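Local coordinates for protein beta-galactosidase (Bacillus circulans, PDB 4MAD) that probably hydrolyses terminal non-reducing beta-D-galactose residues of beta-D-galactosides, as a glycosidase of family 35, at residues D527-G538 / Y550-V561; L520-T528 / P562-N571. All coordinates share one frame; numbering follows the deposited sequence.

Overall arrangement
Both contacts belong to the galactose-binding-type beta domain of this family 35 enzyme, away from the predicted catalytic glutamates; Asp-527 bonds the domain to Tyr-47 of the catalytic region. Their centres lie about 18 Å apart. Along the chain contact 1 is nested inside contact 2: strand 514-522 leads through Asp-527 and Thr-528, which both contacts share, into strand 528-531, and strand 558-561 runs on through residues 562-568 into strand 569-577. All belong to one antiparallel sheet. Contact 1 pairs 528-531 with 558-561 and 537-542 with 545-551, whereas contact 2 pairs 514-522 with 569-577. Val-561 CG1 packs on Leu-566 CG, 4.2 Å away, so the connection 562-568 carries packing from one strand pair to the other.

Contact 1 of 2, residues D527-G538 / Y550-V561; sequences DTFIDLSEWTKG and YWEIGPQQTLYV
Two antiparallel strand pairs of the galactose-binding-type beta domain meet here. In the first, Thr-528 with Val-561 and Ile-530 with Leu-559 are hydrogen-bonded pairs; in the second, Gly-538 with Tyr-550 is, and the register slips by one residue in the loops between. Leu-532 N extends the first pair, bonding to Gln-557 O at 3.1 Å. Tyr-550 is sandwiched: Leu-532 CD2 sits over one ring face, 4.2 Å from the centroid, and Gly-538 CA over the opposite one, 3.8 Å from it. A chi1 of 69° holds the ring back across the glycine, where a side chain would collide with the Tyr-550 hydroxyl. The other branch of Leu-532, CD1, reaches Leu-559 CD1. Lys-537 lies along Trp-551, its CE 3.5 Å from the centroid of the six-membered ring; the bend at chi4 (-57°) keeps NZ over the same face in a cation-pi contact, while Glu-457 takes the charge in a salt bridge. Thr-536 OG1 donates to Glu-552 OE1 at 3.0 Å from above the carboxylate plane. At the end of strand 528-531, Asp-531 OD1 accepts from Ser-533 N, closing an Asx turn that suits a short acidic side chain, and also from Ser-533 OG on its syn lone pair. Tyr-550 OH bonds Glu-577. Strand 584-588 borders 528-531, and Leu-575 of strand 569-577 packs against Leu-532, Trp-535 and Tyr-550.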
loop_
_atom_site.group_PDB
_atom_site.type_symbol
_atom_site.label_atom_id
_atom_site.label_comp_id
_atom_site.label_asym_id
_atom_site.label_seq_id
_atom_site.Cartn_x
_atom_site.Cartn_y
_atom_site.Cartn_z
ATOM N N ASP A 527 -21.870 -3.380 4.571
ATOM C CA ASP A 527 -20.491 -3.790 4.710
ATOM C C ASP A 527 -20.460 -5.210 5.193
ATOM O O ASP A 527 -21.301 -5.628 5.859
ATOM C CB ASP A 527 -19.727 -2.933 5.705
ATOM C CG ASP A 527 -19.400 -1.559 5.205
ATOM O OD1 ASP A 527 -19.598 -1.247 4.051
ATOM O OD2 ASP A 527 -18.954 -0.794 6.026
ATOM N N THR A 528 -19.461 -5.943 4.775
ATOM C CA THR A 528 -19.350 -7.331 5.123
ATOM C C THR A 528 -17.917 -7.826 4.993
ATOM O O THR A 528 -17.097 -7.116 4.518
ATOM C CB THR A 528 -20.311 -8.233 4.313
ATOM O OG1 THR A 528 -20.331 -9.537 4.836
ATOM C CG2 THR A 528 -19.898 -8.291 2.899
ATOM N N PHE A 529 -17.679 -9.044 5.438
ATOM C CA PHE A 529 -16.355 -9.614 5.414
ATOM C C PHE A 529 -16.382 -11.045 4.929
ATOM O O PHE A 529 -17.211 -11.784 5.322
ATOM C CB PHE A 529 -15.721 -9.547 6.779
ATOM C CG PHE A 529 -15.801 -8.188 7.426
ATOM C CD1 PHE A 529 -14.739 -7.313 7.391
ATOM C CD2 PHE A 529 -16.934 -7.771 8.098
ATOM C CE1 PHE A 529 -14.806 -6.117 7.964
ATOM C CE2 PHE A 529 -16.967 -6.553 8.679
ATOM C CZ PHE A 529 -15.905 -5.729 8.582
ATOM N N ILE A 530 -15.443 -11.396 4.072
ATOM C CA ILE A 530 -15.326 -12.738 3.584
ATOM C C ILE A 530 -14.324 -13.566 4.397
ATOM O O ILE A 530 -13.202 -13.233 4.468
ATOM C CB ILE A 530 -14.868 -12.772 2.102
ATOM C CG1 ILE A 530 -15.782 -11.959 1.224
ATOM C CG2 ILE A 530 -14.866 -14.146 1.614
ATOM C CD1 ILE A 530 -15.424 -11.984 -0.232
ATOM N N ASP A 531 -14.776 -14.658 4.969
ATOM C CA ASP A 531 -13.957 -15.509 5.799
ATOM C C ASP A 531 -13.256 -16.538 4.945
ATOM O O ASP A 531 -13.888 -17.349 4.391
ATOM C CB ASP A 531 -14.813 -16.261 6.785
ATOM C CG ASP A 531 -14.073 -17.361 7.478
ATOM O OD1 ASP A 531 -12.871 -17.357 7.555
ATOM O OD2 ASP A 531 -14.741 -18.261 7.955
ATOM N N LEU A 532 -11.951 -16.411 4.840
ATOM C CA LEU A 532 -11.156 -17.193 3.941
ATOM C C LEU A 532 -10.241 -18.167 4.648
ATOM O O LEU A 532 -9.324 -18.662 4.065
ATOM C CB LEU A 532 -10.330 -16.293 3.072
ATOM C CG LEU A 532 -11.166 -15.509 2.078
ATOM C CD1 LEU A 532 -10.767 -14.127 1.870
ATOM C CD2 LEU A 532 -11.405 -16.247 0.823
ATOM N N SER A 533 -10.576 -18.412 5.916
ATOM C CA SER A 533 -9.789 -19.248 6.806
ATOM C C SER A 533 -9.674 -20.677 6.306
ATOM O O SER A 533 -8.728 -21.355 6.616
ATOM C CB SER A 533 -10.336 -19.251 8.241
ATOM O OG SER A 533 -11.612 -19.773 8.309
ATOM N N GLU A 534 -10.691 -21.135 5.599
ATOM C CA GLU A 534 -10.651 -22.464 5.009
ATOM C C GLU A 534 -9.656 -22.605 3.854
ATOM O O GLU A 534 -9.176 -23.656 3.611
ATOM C CB GLU A 534 -12.019 -23.007 4.617
ATOM C CG GLU A 534 -11.986 -24.484 4.270
ATOM C CD GLU A 534 -13.295 -25.091 3.759
ATOM O OE1 GLU A 534 -14.210 -24.388 3.363
ATOM O OE2 GLU A 534 -13.372 -26.308 3.748
ATOM N N TRP A 535 -9.453 -21.533 3.129
ATOM C CA TRP A 535 -8.668 -21.492 1.920
ATOM C C TRP A 535 -7.188 -21.322 2.226
ATOM O O TRP A 535 -6.815 -21.292 3.356
ATOM C CB TRP A 535 -9.214 -20.421 0.984
ATOM C CG TRP A 535 -10.602 -20.774 0.490
ATOM C CD1 TRP A 535 -11.771 -20.668 1.158
ATOM C CD2 TRP A 535 -10.927 -21.295 -0.793
ATOM N NE1 TRP A 535 -12.763 -21.139 0.405
ATOM C CE2 TRP A 535 -12.290 -21.496 -0.817
ATOM C CE3 TRP A 535 -10.184 -21.630 -1.911
ATOM C CZ2 TRP A 535 -12.942 -21.998 -1.915
ATOM C CZ3 TRP A 535 -10.836 -22.124 -3.002
ATOM C CH2 TRP A 535 -12.193 -22.324 -2.992
ATOM N N THR A 536 -6.370 -21.273 1.190
ATOM C CA THR A 536 -4.941 -21.241 1.399
ATOM C C THR A 536 -4.183 -19.966 0.981
ATOM O O THR A 536 -3.601 -19.337 1.788
ATOM C CB THR A 536 -4.265 -22.524 0.852
ATOM O OG1 THR A 536 -4.667 -23.630 1.633
ATOM C CG2 THR A 536 -2.794 -22.404 0.894
ATOM N N LYS A 537 -4.205 -19.640 -0.291
ATOM C CA LYS A 537 -3.648 -18.399 -0.743
ATOM C C LYS A 537 -4.268 -17.943 -2.031
ATOM O O LYS A 537 -4.487 -18.721 -2.913
ATOM C CB LYS A 537 -2.165 -18.502 -0.890
ATOM C CG LYS A 537 -1.462 -17.186 -1.174
ATOM C CD LYS A 537 0.013 -17.298 -1.091
ATOM C CE LYS A 537 0.707 -15.989 -0.869
ATOM N NZ LYS A 537 0.421 -15.015 -1.857
ATOM N N GLY A 538 -4.515 -16.659 -2.107
ATOM C CA GLY A 538 -5.111 -16.108 -3.294
ATOM C C GLY A 538 -5.601 -14.700 -3.216
ATOM O O GLY A 538 -5.097 -13.957 -2.479
ATOM N N TYR A 550 -5.416 -12.945 0.351
ATOM C CA TYR A 550 -5.613 -13.720 1.539
ATOM C C TYR A 550 -4.547 -14.827 1.633
ATOM O O TYR A 550 -4.011 -15.163 0.685
ATOM C CB TYR A 550 -6.972 -14.355 1.544
ATOM C CG TYR A 550 -7.187 -15.458 0.521
ATOM C CD1 TYR A 550 -6.892 -16.762 0.802
ATOM C CD2 TYR A 550 -7.766 -15.201 -0.684
ATOM C CE1 TYR A 550 -7.140 -17.748 -0.071
ATOM C CE2 TYR A 550 -7.991 -16.200 -1.575
ATOM C CZ TYR A 550 -7.686 -17.469 -1.275
ATOM O OH TYR A 550 -7.920 -18.415 -2.206
ATOM N N TRP A 551 -4.216 -15.300 2.804
ATOM C CA TRP A 551 -3.224 -16.334 2.949
ATOM C C TRP A 551 -3.487 -16.958 4.315
ATOM O O TRP A 551 -3.550 -16.257 5.286
ATOM C CB TRP A 551 -1.855 -15.701 2.914
ATOM C CG TRP A 551 -0.727 -16.616 2.753
ATOM C CD1 TRP A 551 -0.754 -17.956 2.687
ATOM C CD2 TRP A 551 0.624 -16.237 2.555
ATOM N NE1 TRP A 551 0.494 -18.449 2.498
ATOM C CE2 TRP A 551 1.369 -17.408 2.403
ATOM C CE3 TRP A 551 1.272 -15.028 2.522
ATOM C CZ2 TRP A 551 2.718 -17.380 2.233
ATOM C CZ3 TRP A 551 2.583 -15.009 2.299
ATOM C CH2 TRP A 551 3.309 -16.170 2.190
ATOM N N GLU A 552 -3.550 -18.267 4.403
ATOM C CA GLU A 552 -3.943 -18.971 5.609
ATOM C C GLU A 552 -3.013 -18.719 6.786
ATOM O O GLU A 552 -3.370 -18.986 7.906
ATOM C CB GLU A 552 -3.987 -20.479 5.364
ATOM C CG GLU A 552 -2.676 -21.017 5.041
ATOM C CD GLU A 552 -2.628 -22.457 4.508
ATOM O OE1 GLU A 552 -3.637 -23.122 4.405
ATOM O OE2 GLU A 552 -1.514 -22.880 4.169
ATOM N N ILE A 553 -1.806 -18.258 6.498
ATOM C CA ILE A 553 -0.809 -18.062 7.545
ATOM C C ILE A 553 -1.111 -16.907 8.492
ATOM O O ILE A 553 -0.501 -16.777 9.485
ATOM C CB ILE A 553 0.643 -18.019 7.050
ATOM C CG1 ILE A 553 0.947 -16.765 6.259
ATOM C CG2 ILE A 553 0.958 -19.270 6.326
ATOM C CD1 ILE A 553 2.351 -16.602 5.894
ATOM N N GLY A 554 -2.056 -16.068 8.099
ATOM C CA GLY A 554 -2.500 -14.989 8.937
ATOM C C GLY A 554 -1.592 -13.800 9.060
ATOM O O GLY A 554 -0.706 -13.657 8.330
ATOM N N PRO A 555 -1.811 -12.946 10.033
ATOM C CA PRO A 555 -2.889 -13.015 11.005
ATOM C C PRO A 555 -4.276 -12.675 10.506
ATOM O O PRO A 555 -5.202 -12.962 11.197
ATOM C CB PRO A 555 -2.484 -11.955 12.023
ATOM C CG PRO A 555 -1.666 -11.020 11.294
ATOM C CD PRO A 555 -1.138 -11.655 10.086
ATOM N N GLN A 556 -4.368 -11.981 9.400
ATOM C CA GLN A 556 -5.634 -11.652 8.798
ATOM C C GLN A 556 -6.270 -12.898 8.178
ATOM O O GLN A 556 -5.625 -13.577 7.471
ATOM C CB GLN A 556 -5.451 -10.574 7.738
ATOM C CG GLN A 556 -6.654 -10.310 6.866
ATOM C CD GLN A 556 -6.488 -9.123 5.987
ATOM O OE1 GLN A 556 -5.415 -8.672 5.806
ATOM N NE2 GLN A 556 -7.555 -8.610 5.452
ATOM N N GLN A 557 -7.540 -13.154 8.499
ATOM C CA GLN A 557 -8.249 -14.249 7.872
ATOM C C GLN A 557 -9.542 -13.875 7.160
ATOM O O GLN A 557 -10.209 -14.717 6.710
ATOM C CB GLN A 557 -8.513 -15.346 8.864
ATOM C CG GLN A 557 -7.312 -15.766 9.565
ATOM C CD GLN A 557 -6.540 -16.804 8.847
ATOM O OE1 GLN A 557 -6.962 -17.316 7.896
ATOM N NE2 GLN A 557 -5.384 -17.133 9.371
ATOM N N THR A 558 -9.863 -12.597 7.097
ATOM C CA THR A 558 -11.050 -12.098 6.407
ATOM C C THR A 558 -10.668 -10.959 5.511
ATOM O O THR A 558 -9.710 -10.315 5.782
ATOM C CB THR A 558 -12.096 -11.540 7.345
ATOM O OG1 THR A 558 -11.500 -10.625 8.248
ATOM C CG2 THR A 558 -12.765 -12.602 8.110
ATOM N N LEU A 559 -11.432 -10.756 4.460
ATOM C CA LEU A 559 -11.289 -9.628 3.590
ATOM C C LEU A 559 -12.525 -8.739 3.713
ATOM O O LEU A 559 -13.558 -9.201 3.537
ATOM C CB LEU A 559 -11.116 -10.025 2.113
ATOM C CG LEU A 559 -9.777 -10.549 1.624
ATOM C CD1 LEU A 559 -9.762 -11.077 0.193
ATOM C CD2 LEU A 559 -8.693 -9.605 1.871
ATOM N N TYR A 560 -12.312 -7.466 3.945
ATOM C CA TYR A 560 -13.361 -6.480 4.023
ATOM C C TYR A 560 -13.928 -6.207 2.668
ATOM O O TYR A 560 -13.236 -5.968 1.757
ATOM C CB TYR A 560 -12.837 -5.219 4.692
ATOM C CG TYR A 560 -13.597 -3.923 4.588
ATOM C CD1 TYR A 560 -14.883 -3.804 4.997
ATOM C CD2 TYR A 560 -12.978 -2.817 4.130
ATOM C CE1 TYR A 560 -15.516 -2.647 4.919
ATOM C CE2 TYR A 560 -13.602 -1.656 4.029
ATOM C CZ TYR A 560 -14.886 -1.568 4.440
ATOM O OH TYR A 560 -15.497 -0.391 4.334
ATOM N N VAL A 561 -15.241 -6.239 2.622
ATOM C CA VAL A 561 -16.007 -5.866 1.487
ATOM C C VAL A 561 -16.833 -4.606 1.761
ATOM O O VAL A 561 -17.824 -4.674 2.379
ATOM C CB VAL A 561 -16.981 -6.977 1.138
ATOM C CG1 VAL A 561 -17.706 -6.667 -0.112
ATOM C CG2 VAL A 561 -16.327 -8.288 1.085
HETATM O O HOH W 1 -6.992 -16.960 4.921
HETATM O O HOH W 2 -6.599 -20.143 8.134
HETATM O O HOH W 3 -6.251 -23.135 5.322
#

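Contact 2 of 2, residues L520-T528 / P562-N571; sequences LTVDKAADT and PAPFLQEGEN
Leu-520 N donates to Asn-571 O at 3.0 Å, whereas the return bond of this antiparallel pair, Asn-571 N to Leu-520 O, is weak. With CG anti to the carbonyl carbon (chi1 -72°), Asn-571 ND2 gives Leu-520 O a second donor at 3.3 Å, standing above the carbonyl plane but with the oxygen in the amide's own plane. ND2 also donates to Gln-567 O, while OD1 accepts from Gln-567 N at 2.9 Å, so both amide ends grip one backbone residue. An alanine here would remove these bonds and is likely to leave the Gln-567 backbone without its mates, freeing the loop before strand 569-577 to shift. The Val-522 and Asn-571 side chains cross at about a right angle, with Val-522 CG2 3.4 Å from Asn-571 ND2. Gly-569 suits its backbone angles, which would jam a side chain against the preceding carbonyl. Leu-566 CG, beside its backbone N (chi1 -63°), sends CD1 to 3.6 Å from Ala-526 O, and its CB meets the small Ala-525 CB at 4.0 Å. Asp-527 OD1 receives both Ala-563 N, at 2.9 Å, and Tyr-47 OH. Such antiparallel pairs build the beta sandwich, as in other galactose-binding-type domains.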
loop_
_atom_site.group_PDB
_atom_site.type_symbol
_atom_site.label_atom_id
_atom_site.label_comp_id
_atom_site.label_asym_id
_atom_site.label_seq_id
_atom_site.Cartn_x
_atom_site.Cartn_y
_atom_site.Cartn_z
ATOM N N LEU A 520 -23.610 -14.208 -4.952
ATOM C CA LEU A 520 -24.119 -13.782 -3.680
ATOM C C LEU A 520 -25.358 -12.984 -3.968
ATOM O O LEU A 520 -25.321 -12.089 -4.719
ATOM C CB LEU A 520 -23.141 -12.889 -2.998
ATOM C CG LEU A 520 -23.569 -12.237 -1.691
ATOM C CD1 LEU A 520 -23.925 -13.234 -0.751
ATOM C CD2 LEU A 520 -22.563 -11.333 -1.130
ATOM N N THR A 521 -26.444 -13.366 -3.317
ATOM C CA THR A 521 -27.681 -12.647 -3.444
ATOM C C THR A 521 -27.878 -11.778 -2.228
ATOM O O THR A 521 -27.811 -12.240 -1.143
ATOM C CB THR A 521 -28.868 -13.591 -3.579
ATOM O OG1 THR A 521 -28.706 -14.403 -4.723
ATOM C CG2 THR A 521 -30.071 -12.794 -3.796
ATOM N N VAL A 522 -28.114 -10.508 -2.483
ATOM C CA VAL A 522 -28.104 -9.475 -1.503
ATOM C C VAL A 522 -29.436 -8.732 -1.554
ATOM O O VAL A 522 -29.804 -8.261 -2.589
ATOM C CB VAL A 522 -26.973 -8.523 -1.836
ATOM C CG1 VAL A 522 -27.161 -7.192 -1.266
ATOM C CG2 VAL A 522 -25.643 -9.150 -1.483
ATOM N N ASP A 523 -30.122 -8.708 -0.423
ATOM C CA ASP A 523 -31.304 -7.927 -0.267
ATOM C C ASP A 523 -31.062 -6.429 -0.261
ATOM O O ASP A 523 -31.697 -5.694 -0.946
ATOM C CB ASP A 523 -32.090 -8.372 0.989
ATOM C CG ASP A 523 -31.183 -8.843 2.183
ATOM O OD1 ASP A 523 -30.052 -8.385 2.327
ATOM O OD2 ASP A 523 -31.650 -9.663 2.990
ATOM N N LYS A 524 -30.117 -6.003 0.559
ATOM C CA LYS A 524 -29.658 -4.635 0.588
ATOM C C LYS A 524 -28.155 -4.611 0.846
ATOM O O LYS A 524 -27.719 -5.245 1.730
ATOM C CB LYS A 524 -30.331 -3.944 1.734
ATOM C CG LYS A 524 -29.969 -2.528 1.907
ATOM C CD LYS A 524 -30.529 -2.073 3.185
ATOM C CE LYS A 524 -30.451 -0.614 3.323
ATOM N NZ LYS A 524 -31.057 -0.267 4.574
ATOM N N ALA A 525 -27.403 -3.860 0.089
ATOM C CA ALA A 525 -25.967 -3.833 0.271
ATOM C C ALA A 525 -25.563 -3.328 1.665
ATOM O O ALA A 525 -26.128 -2.404 2.142
ATOM C CB ALA A 525 -25.385 -3.008 -0.728
ATOM N N ALA A 526 -24.607 -3.975 2.298
ATOM C CA ALA A 526 -24.115 -3.523 3.579
ATOM C C ALA A 526 -22.652 -3.968 3.689
ATOM O O ALA A 526 -22.266 -4.830 2.987
ATOM C CB ALA A 526 -24.871 -4.118 4.648
ATOM N N ASP A 527 -21.870 -3.380 4.571
ATOM C CA ASP A 527 -20.491 -3.790 4.710
ATOM C C ASP A 527 -20.460 -5.210 5.193
ATOM O O ASP A 527 -21.301 -5.628 5.859
ATOM C CB ASP A 527 -19.727 -2.933 5.705
ATOM C CG ASP A 527 -19.400 -1.559 5.205
ATOM O OD1 ASP A 527 -19.598 -1.247 4.051
ATOM O OD2 ASP A 527 -18.954 -0.794 6.026
ATOM N N THR A 528 -19.461 -5.943 4.775
ATOM C CA THR A 528 -19.350 -7.331 5.123
ATOM C C THR A 528 -17.917 -7.826 4.993
ATOM O O THR A 528 -17.097 -7.116 4.518
ATOM C CB THR A 528 -20.311 -8.233 4.313
ATOM O OG1 THR A 528 -20.331 -9.537 4.836
ATOM C CG2 THR A 528 -19.898 -8.291 2.899
ATOM N N PRO A 562 -16.424 -3.479 1.253
ATOM C CA PRO A 562 -17.210 -2.276 1.384
ATOM C C PRO A 562 -18.557 -2.397 0.672
ATOM O O PRO A 562 -18.619 -2.909 -0.389
ATOM C CB PRO A 562 -16.355 -1.226 0.676
ATOM C CG PRO A 562 -15.053 -1.758 0.658
ATOM C CD PRO A 562 -15.170 -3.205 0.572
ATOM N N ALA A 563 -19.590 -1.806 1.232
ATOM C CA ALA A 563 -20.890 -1.957 0.633
ATOM C C ALA A 563 -20.948 -1.508 -0.829
ATOM O O ALA A 563 -21.658 -2.092 -1.600
ATOM C CB ALA A 563 -21.885 -1.235 1.415
ATOM N N PRO A 564 -20.211 -0.484 -1.203
ATOM C CA PRO A 564 -20.296 0.045 -2.569
ATOM C C PRO A 564 -19.889 -0.931 -3.649
ATOM O O PRO A 564 -20.240 -0.753 -4.762
ATOM C CB PRO A 564 -19.362 1.208 -2.527
ATOM C CG PRO A 564 -19.535 1.726 -1.155
ATOM C CD PRO A 564 -19.598 0.503 -0.315
ATOM N N PHE A 565 -19.084 -1.908 -3.277
ATOM C CA PHE A 565 -18.692 -2.983 -4.127
ATOM C C PHE A 565 -19.883 -3.914 -4.492
ATOM O O PHE A 565 -19.853 -4.585 -5.460
ATOM C CB PHE A 565 -17.568 -3.756 -3.475
ATOM C CG PHE A 565 -16.214 -3.057 -3.502
ATOM C CD1 PHE A 565 -16.047 -1.814 -4.032
ATOM C CD2 PHE A 565 -15.113 -3.677 -2.982
ATOM C CE1 PHE A 565 -14.837 -1.227 -4.031
ATOM C CE2 PHE A 565 -13.930 -3.101 -3.005
ATOM C CZ PHE A 565 -13.785 -1.867 -3.513
ATOM N N LEU A 566 -20.849 -3.990 -3.599
ATOM C CA LEU A 566 -22.074 -4.760 -3.727
ATOM C C LEU A 566 -23.258 -4.031 -4.410
ATOM O O LEU A 566 -23.273 -2.844 -4.517
ATOM C CB LEU A 566 -22.541 -5.242 -2.359
ATOM C CG LEU A 566 -21.653 -6.203 -1.563
ATOM C CD1 LEU A 566 -22.099 -6.475 -0.171
ATOM C CD2 LEU A 566 -21.473 -7.436 -2.311
ATOM N N GLN A 567 -24.200 -4.827 -4.878
ATOM C CA GLN A 567 -25.426 -4.337 -5.447
ATOM C C GLN A 567 -26.586 -5.219 -5.067
ATOM O O GLN A 567 -26.431 -6.366 -4.738
ATOM C CB GLN A 567 -25.338 -4.204 -6.947
ATOM C CG GLN A 567 -25.260 -5.488 -7.690
ATOM C CD GLN A 567 -24.807 -5.263 -9.112
ATOM O OE1 GLN A 567 -23.763 -4.699 -9.339
ATOM N NE2 GLN A 567 -25.588 -5.672 -10.050
ATOM N N GLU A 568 -27.769 -4.638 -5.100
ATOM C CA GLU A 568 -28.949 -5.415 -4.815
ATOM C C GLU A 568 -29.096 -6.449 -5.857
ATOM O O GLU A 568 -28.924 -6.180 -6.979
ATOM C CB GLU A 568 -30.196 -4.539 -4.791
ATOM C CG GLU A 568 -30.444 -3.987 -3.412
ATOM C CD GLU A 568 -31.350 -2.769 -3.376
ATOM O OE1 GLU A 568 -32.189 -2.618 -4.273
ATOM O OE2 GLU A 568 -31.213 -1.981 -2.424
ATOM N N GLY A 569 -29.481 -7.632 -5.469
ATOM C CA GLY A 569 -29.571 -8.696 -6.442
ATOM C C GLY A 569 -28.381 -9.612 -6.449
ATOM O O GLY A 569 -27.805 -9.838 -5.439
ATOM N N GLU A 570 -28.058 -10.153 -7.605
ATOM C CA GLU A 570 -26.955 -11.053 -7.729
ATOM C C GLU A 570 -25.640 -10.323 -7.837
ATOM O O GLU A 570 -25.560 -9.314 -8.440
ATOM C CB GLU A 570 -27.167 -11.936 -8.933
ATOM C CG GLU A 570 -28.353 -12.798 -8.787
ATOM C CD GLU A 570 -28.485 -13.754 -9.911
ATOM O OE1 GLU A 570 -27.923 -13.533 -10.990
ATOM O OE2 GLU A 570 -29.170 -14.741 -9.690
ATOM N N ASN A 571 -24.615 -10.892 -7.232
ATOM C CA ASN A 571 -23.307 -10.304 -7.170
ATOM C C ASN A 571 -22.326 -11.370 -7.568
ATOM O O ASN A 571 -22.477 -12.475 -7.180
ATOM C CB ASN A 571 -23.001 -9.847 -5.743
ATOM C CG ASN A 571 -23.799 -8.611 -5.325
ATOM O OD1 ASN A 571 -23.355 -7.515 -5.417
ATOM N ND2 ASN A 571 -24.989 -8.838 -4.844
#